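Local atomic coordinates of SmhB (PDB entry 6ZZ5), a protein that forms, probably together with two partner proteins, the tripartite alpha-pore-forming toxin Smh of Serratia marcescens, here in its soluble state. Residues 178-183 against 231-236. Residues are numbered along the deposited sequence; the frame is centred on the assembly and turned at random.
Sequences AGIVVG and IVLDKS
Ile180 holds CG1 anti to its carbonyl carbon (chi1 -65°) and keeps the chain nearly extended beyond it (chi2 165°). This sends CD1 across to Leu233. Leu233 carries CG opposite its own backbone N (chi1 -176°), and the CB at the base of that side chain receives the methyl: Ile180 CD1 lies 3.8 Å from Leu233 CB, so the methyl meets the leucine near its root. The two side chains cross at about a right angle. The branch ends are a little farther off: both leucine methyls, Leu233 CD1 and CD2, lie 4.3 Å from Ile180 CD1. A looser touch comes from Val232, whose CG1 is 4.5 Å from the same Ile180 CD1. One methyl thus sits against two consecutive residues of the other helix. The contact is apolar and slight, burying 102 Å² in all. The backbones stay well apart: Ile180 CA and Leu233 CA are separated by 8.4 Å. The two helical segments run in roughly opposite directions. Val232 lies on the exposed side, and Leu233 is buried. Strand 216-221 touches both partners, with Thr220 against Ile180 and Ala217 against Leu233. Leu233 also packs on Ala176 and Ile177, one turn or less before the segment 178-183. The contact thus joins the C-terminal part of helix 156-184 to the start of helix 230-245, and the chain between them contains two longer antiparallel strands. It lies where the end of the long helix meets what is probably the head, a smaller unit of strands and short helices, rich in apolar residues. A long helical bundle with such a head inserted between its helices is consistent with the Bacillus haemolytic enterotoxin (HBL) family, as in ClyA-like alpha-pore-forming toxins.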
loop_
_atom_site.group_PDB
_atom_site.type_symbol
_atom_site.label_atom_id
_atom_site.label_comp_id
_atom_site.label_asym_id
_atom_site.label_seq_id
_atom_site.Cartn_x
_atom_site.Cartn_y
_atom_site.Cartn_z
ATOM N N ALA A 178 0.062 7.101 -5.633
ATOM C CA ALA A 178 -0.772 7.233 -4.407
ATOM C C ALA A 178 -2.037 8.024 -4.770
ATOM O O ALA A 178 -3.120 7.514 -4.454
ATOM C CB ALA A 178 0.005 7.862 -3.277
ATOM N N GLY A 179 -1.901 9.144 -5.491
ATOM C CA GLY A 179 -2.993 10.046 -5.890
ATOM C C GLY A 179 -3.911 9.363 -6.903
ATOM O O GLY A 179 -5.126 9.531 -6.819
ATOM N N ILE A 180 -3.381 8.588 -7.835
ATOM C CA ILE A 180 -4.221 7.845 -8.826
ATOM C C ILE A 180 -5.089 6.849 -8.058
ATOM O O ILE A 180 -6.290 6.776 -8.351
ATOM C CB ILE A 180 -3.379 7.191 -9.931
ATOM C CG1 ILE A 180 -2.694 8.263 -10.784
ATOM C CG2 ILE A 180 -4.233 6.286 -10.807
ATOM C CD1 ILE A 180 -1.560 7.742 -11.676
ATOM N N VAL A 181 -4.514 6.078 -7.148
ATOM C CA VAL A 181 -5.271 5.008 -6.453
ATOM C C VAL A 181 -6.307 5.661 -5.519
ATOM O O VAL A 181 -7.437 5.162 -5.491
ATOM C CB VAL A 181 -4.387 3.993 -5.703
ATOM C CG1 VAL A 181 -5.222 2.921 -5.023
ATOM C CG2 VAL A 181 -3.401 3.334 -6.658
ATOM N N VAL A 182 -5.927 6.674 -4.741
ATOM C CA VAL A 182 -6.871 7.457 -3.895
ATOM C C VAL A 182 -8.033 7.931 -4.764
ATOM O O VAL A 182 -9.226 7.795 -4.348
ATOM C CB VAL A 182 -6.167 8.666 -3.214
ATOM C CG1 VAL A 182 -7.150 9.679 -2.634
ATOM C CG2 VAL A 182 -5.253 8.173 -2.135
ATOM N N GLY A 183 -7.764 8.534 -5.920
ATOM C CA GLY A 183 -8.829 9.056 -6.800
ATOM C C GLY A 183 -9.715 7.934 -7.346
ATOM O O GLY A 183 -10.916 8.158 -7.568
ATOM N N ILE A 231 -1.577 9.405 -18.645
ATOM C CA ILE A 231 -0.944 10.685 -19.047
ATOM C C ILE A 231 -0.263 11.257 -17.798
ATOM O O ILE A 231 0.907 11.666 -17.899
ATOM C CB ILE A 231 -1.958 11.671 -19.664
ATOM C CG1 ILE A 231 -2.636 11.034 -20.892
ATOM C CG2 ILE A 231 -1.196 12.953 -20.018
ATOM C CD1 ILE A 231 -3.629 11.888 -21.616
ATOM N N VAL A 232 -0.971 11.268 -16.671
ATOM C CA VAL A 232 -0.425 11.790 -15.387
ATOM C C VAL A 232 0.854 11.005 -15.078
ATOM O O VAL A 232 1.921 11.580 -14.836
ATOM C CB VAL A 232 -1.461 11.636 -14.258
ATOM C CG1 VAL A 232 -0.845 12.001 -12.919
ATOM C CG2 VAL A 232 -2.720 12.464 -14.517
ATOM N N LEU A 233 0.758 9.686 -15.121
ATOM C CA LEU A 233 1.791 8.806 -14.541
ATOM C C LEU A 233 3.009 8.783 -15.452
ATOM O O LEU A 233 4.185 8.643 -14.937
ATOM C CB LEU A 233 1.183 7.420 -14.323
ATOM C CG LEU A 233 2.100 6.418 -13.626
ATOM C CD1 LEU A 233 2.658 6.954 -12.327
ATOM C CD2 LEU A 233 1.377 5.114 -13.382
ATOM N N ASP A 234 2.773 8.946 -16.748
ATOM C CA ASP A 234 3.820 8.915 -17.801
ATOM C C ASP A 234 4.932 9.933 -17.489
ATOM O O ASP A 234 6.121 9.606 -17.759
ATOM C CB ASP A 234 3.172 9.122 -19.161
ATOM C CG ASP A 234 4.107 9.477 -20.310
ATOM O OD1 ASP A 234 4.983 8.656 -20.645
ATOM O OD2 ASP A 234 3.921 10.538 -20.890
ATOM N N LYS A 235 4.649 11.093 -16.924
ATOM C CA LYS A 235 5.724 12.123 -16.721
ATOM C C LYS A 235 6.821 11.593 -15.792
ATOM O O LYS A 235 7.982 11.616 -16.168
ATOM C CB LYS A 235 5.127 13.387 -16.086
ATOM C CG LYS A 235 4.265 14.197 -17.037
ATOM C CD LYS A 235 5.075 14.679 -18.224
ATOM C CE LYS A 235 4.327 15.609 -19.152
ATOM N NZ LYS A 235 3.008 15.045 -19.529
ATOM N N SER A 236 6.441 11.058 -14.638
ATOM C CA SER A 236 7.414 10.563 -13.636
ATOM C C SER A 236 8.063 9.262 -14.105
ATOM O O SER A 236 9.247 9.123 -13.899
ATOM C CB SER A 236 6.791 10.484 -12.256
ATOM O OG SER A 236 5.697 9.574 -12.127
#